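Local structure of unsaturated glucuronyl hydrolase (2ZZR) at residues A[52-60]-A[352-363]. The protein hydrolyses unsaturated glycosaminoglycan disaccharides from chondroitin, hyaluronan and heparin, releasing the 4,5-unsaturated uronic acid. Sequence-based numbering, arbitrary orientation.
Sequences TPATFNNIY and IAGRPLLLHGVY
Ile59, which closes the type I' turn of a beta hairpin, and Tyr60, the next residue, dock on the irregular loop around Gly354, a hairpin-to-loop contact on the (alpha/alpha)6 barrel of a family 88 glycosyl hydrolase. The loop follows helix 328-346, so the contact joins an early hairpin to a late connection. A single direct hydrogen bond crosses it, from Tyr60 N to Gly354 O, 2.7 Å long and nearly straight at 171°. Gly354 belongs to a type II turn, where its positive phi suits a residue without a side chain; a CB here would also collide with Ile59 CG2. Ile59 has CG1 beside its backbone N (chi1 -57°) and bends again at chi2, which lays CD1 across the turn, 3.8 Å from Arg355 CD; the arginine's methylene groups, crossed at about a right angle, give it an apolar surface. The guanidinium, bonded through NE to Asn348, has Leu359 CD2 over one face, offset toward its rim, and water 1 at its edge links NH2 to Asn57 O. Asn58, in the turn with positive phi, which asparagine tolerates well, turns its amide 78° from the guanidinium plane; its OD1 takes a hydrogen from water 2, which in turn accepts from His360 N. Thr55 CG2 sits 3.5 Å above the centre of the Tyr60 ring, and Tyr60 CE2 packs on Pro356 CB while its hydroxyl bonds to Asp379. Farther along, Pro53 meets the ring of Tyr363, near Arg246 and Ser364, probable substrate-binding residues. Asn58 O, buried without a conventional partner, receives a weak CA-H...O contact from Arg355 CA at 3.5 Å.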
ATOM      1  N   THR A  52      14.452   3.077  -8.940  1.00 17.36           N
ATOM      2  CA  THR A  52      14.723   1.972  -8.026  1.00 17.50           C
ATOM      3  C   THR A  52      13.708   2.046  -6.875  1.00 17.00           C
ATOM      4  O   THR A  52      13.095   3.099  -6.665  1.00 16.60           O
ATOM      5  CB  THR A  52      16.161   2.043  -7.456  1.00 17.19           C
ATOM      6  OG1 THR A  52      16.438   3.376  -6.997  1.00 18.54           O
ATOM      7  CG2 THR A  52      17.171   1.647  -8.523  1.00 18.13           C
ATOM      8  N   PRO A  53      13.498   0.924  -6.149  1.00 16.86           N
ATOM      9  CA  PRO A  53      12.568   0.922  -5.011  1.00 16.37           C
ATOM     10  C   PRO A  53      12.744   2.113  -4.074  1.00 16.42           C
ATOM     11  O   PRO A  53      11.752   2.754  -3.709  1.00 15.73           O
ATOM     12  CB  PRO A  53      12.900  -0.396  -4.299  1.00 16.30           C
ATOM     13  CG  PRO A  53      13.296  -1.297  -5.421  1.00 16.19           C
ATOM     14  CD  PRO A  53      14.075  -0.416  -6.379  1.00 16.37           C
ATOM     15  N   ALA A  54      13.989   2.409  -3.700  1.00 16.62           N
ATOM     16  CA  ALA A  54      14.291   3.527  -2.816  1.00 16.98           C
ATOM     17  C   ALA A  54      15.379   4.424  -3.399  1.00 17.34           C
ATOM     18  O   ALA A  54      16.082   4.036  -4.341  1.00 17.25           O
ATOM     19  CB  ALA A  54      14.706   3.016  -1.437  1.00 16.95           C
ATOM     20  N   THR A  55      15.501   5.623  -2.834  1.00 17.66           N
ATOM     21  CA  THR A  55      16.529   6.576  -3.240  1.00 18.28           C
ATOM     22  C   THR A  55      17.856   6.250  -2.552  1.00 19.08           C
ATOM     23  O   THR A  55      17.897   5.469  -1.592  1.00 18.83           O
ATOM     24  CB  THR A  55      16.131   8.026  -2.889  1.00 18.07           C
ATOM     25  OG1 THR A  55      15.985   8.156  -1.472  1.00 18.37           O
ATOM     26  CG2 THR A  55      14.817   8.436  -3.586  1.00 18.26           C
ATOM     27  N   PHE A  56      18.930   6.853  -3.062  1.00 19.75           N
ATOM     28  CA  PHE A  56      20.274   6.747  -2.493  1.00 20.69           C
ATOM     29  C   PHE A  56      20.752   8.171  -2.286  1.00 21.14           C
ATOM     30  O   PHE A  56      20.928   8.912  -3.258  1.00 21.08           O
ATOM     31  CB  PHE A  56      21.211   6.030  -3.467  1.00 21.14           C
ATOM     32  CG  PHE A  56      20.822   4.605  -3.758  1.00 21.88           C
ATOM     33  CD1 PHE A  56      21.422   3.556  -3.063  1.00 23.44           C
ATOM     34  CD2 PHE A  56      19.868   4.309  -4.733  1.00 22.13           C
ATOM     35  CE1 PHE A  56      21.071   2.234  -3.328  1.00 23.51           C
ATOM     36  CE2 PHE A  56      19.506   2.987  -5.004  1.00 23.40           C
ATOM     37  CZ  PHE A  56      20.112   1.946  -4.302  1.00 22.79           C
ATOM     38  N   ASN A  57      20.939   8.556  -1.025  1.00 21.68           N
ATOM     39  CA  ASN A  57      21.192   9.956  -0.669  1.00 22.88           C
ATOM     40  C   ASN A  57      20.124  10.879  -1.282  1.00 22.62           C
ATOM     41  O   ASN A  57      20.421  11.963  -1.800  1.00 22.49           O
ATOM     42  CB  ASN A  57      22.621  10.373  -1.055  1.00 23.52           C
ATOM     43  CG  ASN A  57      23.686   9.510  -0.384  1.00 25.72           C
ATOM     44  OD1 ASN A  57      24.608   9.021  -1.042  1.00 29.70           O
ATOM     45  ND2 ASN A  57      23.556   9.310   0.928  1.00 28.40           N
ATOM     46  N   ASN A  58      18.880  10.397  -1.234  1.00 22.37           N
ATOM     47  CA  ASN A  58      17.692  11.094  -1.758  1.00 22.20           C
ATOM     48  C   ASN A  58      17.607  11.265  -3.274  1.00 21.93           C
ATOM     49  O   ASN A  58      16.785  12.039  -3.776  1.00 22.16           O
ATOM     50  CB  ASN A  58      17.427  12.397  -0.996  1.00 22.30           C
ATOM     51  CG  ASN A  58      16.893  12.139   0.395  1.00 22.84           C
ATOM     52  OD1 ASN A  58      16.171  11.161   0.616  1.00 23.71           O
ATOM     53  ND2 ASN A  58      17.248  12.998   1.344  1.00 23.37           N
ATOM     54  N   ILE A  59      18.428  10.505  -3.994  1.00 21.53           N
ATOM     55  CA  ILE A  59      18.352  10.439  -5.449  1.00 21.33           C
ATOM     56  C   ILE A  59      18.099   8.998  -5.909  1.00 21.08           C
ATOM     57  O   ILE A  59      18.887   8.092  -5.608  1.00 21.07           O
ATOM     58  CB  ILE A  59      19.651  11.001  -6.123  1.00 21.49           C
ATOM     59  CG1 ILE A  59      19.931  12.451  -5.675  1.00 21.70           C
ATOM     60  CG2 ILE A  59      19.595  10.849  -7.643  1.00 21.15           C
ATOM     61  CD1 ILE A  59      18.890  13.494  -6.110  1.00 21.88           C
ATOM     62  N   TYR A  60      16.997   8.788  -6.629  1.00 20.49           N
ATOM     63  CA  TYR A  60      16.710   7.485  -7.225  1.00 20.11           C
ATOM     64  C   TYR A  60      17.792   7.117  -8.225  1.00 20.44           C
ATOM     65  O   TYR A  60      18.351   7.988  -8.887  1.00 20.29           O
ATOM     66  CB  TYR A  60      15.382   7.498  -7.977  1.00 19.89           C
ATOM     67  CG  TYR A  60      14.146   7.432  -7.116  1.00 19.04           C
ATOM     68  CD1 TYR A  60      13.825   6.271  -6.402  1.00 18.87           C
ATOM     69  CD2 TYR A  60      13.273   8.520  -7.040  1.00 19.29           C
ATOM     70  CE1 TYR A  60      12.674   6.209  -5.616  1.00 18.04           C
ATOM     71  CE2 TYR A  60      12.121   8.465  -6.256  1.00 18.39           C
ATOM     72  CZ  TYR A  60      11.833   7.310  -5.549  1.00 19.17           C
ATOM     73  OH  TYR A  60      10.698   7.254  -4.776  1.00 18.20           O
ATOM     74  N   ILE A 352      15.174  18.749  -8.118  1.00 28.12           N
ATOM     75  CA  ILE A 352      16.259  18.313  -9.004  1.00 28.03           C
ATOM     76  C   ILE A 352      16.057  16.851  -9.414  1.00 27.26           C
ATOM     77  O   ILE A 352      15.365  16.098  -8.720  1.00 26.94           O
ATOM     78  CB  ILE A 352      17.675  18.530  -8.388  1.00 28.20           C
ATOM     79  CG1 ILE A 352      17.843  17.763  -7.077  1.00 28.44           C
ATOM     80  CG2 ILE A 352      17.962  20.024  -8.180  1.00 29.27           C
ATOM     81  CD1 ILE A 352      19.292  17.557  -6.657  1.00 28.78           C
ATOM     82  N   ALA A 353      16.661  16.467 -10.537  1.00 26.36           N
ATOM     83  CA  ALA A 353      16.490  15.136 -11.122  1.00 25.55           C
ATOM     84  C   ALA A 353      16.720  14.007 -10.117  1.00 24.86           C
ATOM     85  O   ALA A 353      17.725  13.990  -9.403  1.00 24.81           O
ATOM     86  CB  ALA A 353      17.398  14.968 -12.344  1.00 25.65           C
ATOM     87  N   GLY A 354      15.760  13.086 -10.053  1.00 24.15           N
ATOM     88  CA  GLY A 354      15.876  11.892  -9.215  1.00 22.67           C
ATOM     89  C   GLY A 354      15.418  11.998  -7.770  1.00 21.89           C
ATOM     90  O   GLY A 354      15.433  11.002  -7.049  1.00 21.77           O
ATOM     91  N   ARG A 355      15.022  13.194  -7.334  1.00 21.08           N
ATOM     92  CA  ARG A 355      14.474  13.372  -5.985  1.00 20.18           C
ATOM     93  C   ARG A 355      13.113  12.672  -5.892  1.00 19.31           C
ATOM     94  O   ARG A 355      12.417  12.537  -6.901  1.00 19.07           O
ATOM     95  CB  ARG A 355      14.320  14.857  -5.634  1.00 20.43           C
ATOM     96  CG  ARG A 355      15.629  15.640  -5.469  1.00 21.45           C
ATOM     97  CD  ARG A 355      16.281  15.460  -4.113  1.00 22.32           C
ATOM     98  NE  ARG A 355      15.542  16.107  -3.026  1.00 23.32           N
ATOM     99  CZ  ARG A 355      15.999  16.242  -1.786  1.00 22.86           C
ATOM    100  NH1 ARG A 355      15.256  16.838  -0.863  1.00 23.33           N
ATOM    101  NH2 ARG A 355      17.202  15.785  -1.464  1.00 23.40           N
ATOM    102  N   PRO A 356      12.741  12.214  -4.679  1.00 18.54           N
ATOM    103  CA  PRO A 356      11.429  11.610  -4.482  1.00 18.01           C
ATOM    104  C   PRO A 356      10.379  12.677  -4.168  1.00 17.78           C
ATOM    105  O   PRO A 356      10.723  13.839  -3.958  1.00 17.85           O
ATOM    106  CB  PRO A 356      11.649  10.721  -3.258  1.00 18.13           C
ATOM    107  CG  PRO A 356      12.654  11.461  -2.448  1.00 18.01           C
ATOM    108  CD  PRO A 356      13.527  12.227  -3.432  1.00 18.65           C
ATOM    109  N   LEU A 357       9.110  12.284  -4.139  1.00 17.43           N
ATOM    110  CA  LEU A 357       8.046  13.198  -3.738  1.00 17.20           C
ATOM    111  C   LEU A 357       8.050  13.396  -2.230  1.00 17.08           C
ATOM    112  O   LEU A 357       7.721  14.477  -1.728  1.00 17.03           O
ATOM    113  CB  LEU A 357       6.682  12.657  -4.190  1.00 16.92           C
ATOM    114  CG  LEU A 357       6.482  12.301  -5.665  1.00 17.05           C
ATOM    115  CD1 LEU A 357       5.038  11.933  -5.911  1.00 16.52           C
ATOM    116  CD2 LEU A 357       6.910  13.466  -6.577  1.00 17.66           C
ATOM    117  N   LEU A 358       8.437  12.338  -1.519  1.00 17.00           N
ATOM    118  CA  LEU A 358       8.328  12.256  -0.073  1.00 17.45           C
ATOM    119  C   LEU A 358       9.633  11.709   0.506  1.00 17.79           C
ATOM    120  O   LEU A 358      10.156  10.703   0.029  1.00 17.80           O
ATOM    121  CB  LEU A 358       7.152  11.334   0.296  1.00 17.44           C
ATOM    122  CG  LEU A 358       6.731  11.148   1.760  1.00 17.52           C
ATOM    123  CD1 LEU A 358       6.095  12.403   2.345  1.00 17.76           C
ATOM    124  CD2 LEU A 358       5.769   9.964   1.886  1.00 17.25           C
ATOM    125  N   LEU A 359      10.148  12.382   1.531  1.00 18.34           N
ATOM    126  CA  LEU A 359      11.406  11.993   2.163  1.00 18.80           C
ATOM    127  C   LEU A 359      11.174  11.148   3.413  1.00 18.59           C
ATOM    128  O   LEU A 359      10.043  11.001   3.870  1.00 18.43           O
ATOM    129  CB  LEU A 359      12.223  13.241   2.516  1.00 19.31           C
ATOM    130  CG  LEU A 359      12.613  14.202   1.384  1.00 20.69           C
ATOM    131  CD1 LEU A 359      13.156  15.517   1.947  1.00 23.14           C
ATOM    132  CD2 LEU A 359      13.613  13.572   0.433  1.00 22.28           C
ATOM    133  N   HIS A 360      12.261  10.591   3.946  1.00 18.42           N
ATOM    134  CA  HIS A 360      12.284   9.927   5.251  1.00 18.37           C
ATOM    135  C   HIS A 360      11.412   8.671   5.362  1.00 17.87           C
ATOM    136  O   HIS A 360      10.600   8.541   6.279  1.00 16.96           O
ATOM    137  CB  HIS A 360      12.007  10.927   6.390  1.00 18.69           C
ATOM    138  CG  HIS A 360      12.828  12.177   6.301  1.00 20.58           C
ATOM    139  ND1 HIS A 360      14.196  12.182   6.484  1.00 22.21           N
ATOM    140  CD2 HIS A 360      12.478  13.459   6.038  1.00 21.89           C
ATOM    141  CE1 HIS A 360      14.652  13.414   6.342  1.00 22.82           C
ATOM    142  NE2 HIS A 360      13.630  14.209   6.069  1.00 23.25           N
ATOM    143  N   GLY A 361      11.596   7.761   4.410  1.00 17.58           N
ATOM    144  CA  GLY A 361      11.038   6.413   4.500  1.00 17.39           C
ATOM    145  C   GLY A 361      12.116   5.437   4.938  1.00 17.66           C
ATOM    146  O   GLY A 361      13.299   5.795   4.996  1.00 17.77           O
ATOM    147  N   VAL A 362      11.702   4.219   5.275  1.00 17.35           N
ATOM    148  CA  VAL A 362      12.627   3.113   5.529  1.00 17.48           C
ATOM    149  C   VAL A 362      12.120   1.882   4.795  1.00 17.90           C
ATOM    150  O   VAL A 362      11.010   1.406   5.044  1.00 17.96           O
ATOM    151  CB  VAL A 362      12.812   2.811   7.040  1.00 17.37           C
ATOM    152  CG1 VAL A 362      13.662   1.547   7.246  1.00 16.87           C
ATOM    153  CG2 VAL A 362      13.470   3.989   7.747  1.00 17.04           C
ATOM    154  N   TYR A 363      12.938   1.391   3.869  1.00 18.14           N
ATOM    155  CA  TYR A 363      12.604   0.217   3.078  1.00 18.33           C
ATOM    156  C   TYR A 363      12.827  -1.065   3.890  1.00 19.04           C
ATOM    157  O   TYR A 363      11.868  -1.754   4.239  1.00 18.29           O
ATOM    158  CB  TYR A 363      13.402   0.239   1.770  1.00 18.04           C
ATOM    159  CG  TYR A 363      13.196  -0.911   0.802  1.00 17.79           C
ATOM    160  CD1 TYR A 363      12.126  -1.805   0.925  1.00 17.82           C
ATOM    161  CD2 TYR A 363      14.069  -1.083  -0.270  1.00 16.93           C
ATOM    162  CE1 TYR A 363      11.950  -2.846   0.013  1.00 17.56           C
ATOM    163  CE2 TYR A 363      13.902  -2.111  -1.178  1.00 16.96           C
ATOM    164  CZ  TYR A 363      12.846  -2.986  -1.037  1.00 17.72           C
ATOM    165  OH  TYR A 363      12.683  -4.004  -1.948  1.00 18.59           O
TER
HETATM  166  O   HOH W   1      19.702  14.652  -2.592  1.00 35.52           O
HETATM  167  O   HOH W   2      14.964  10.913   3.062  1.00 21.64           O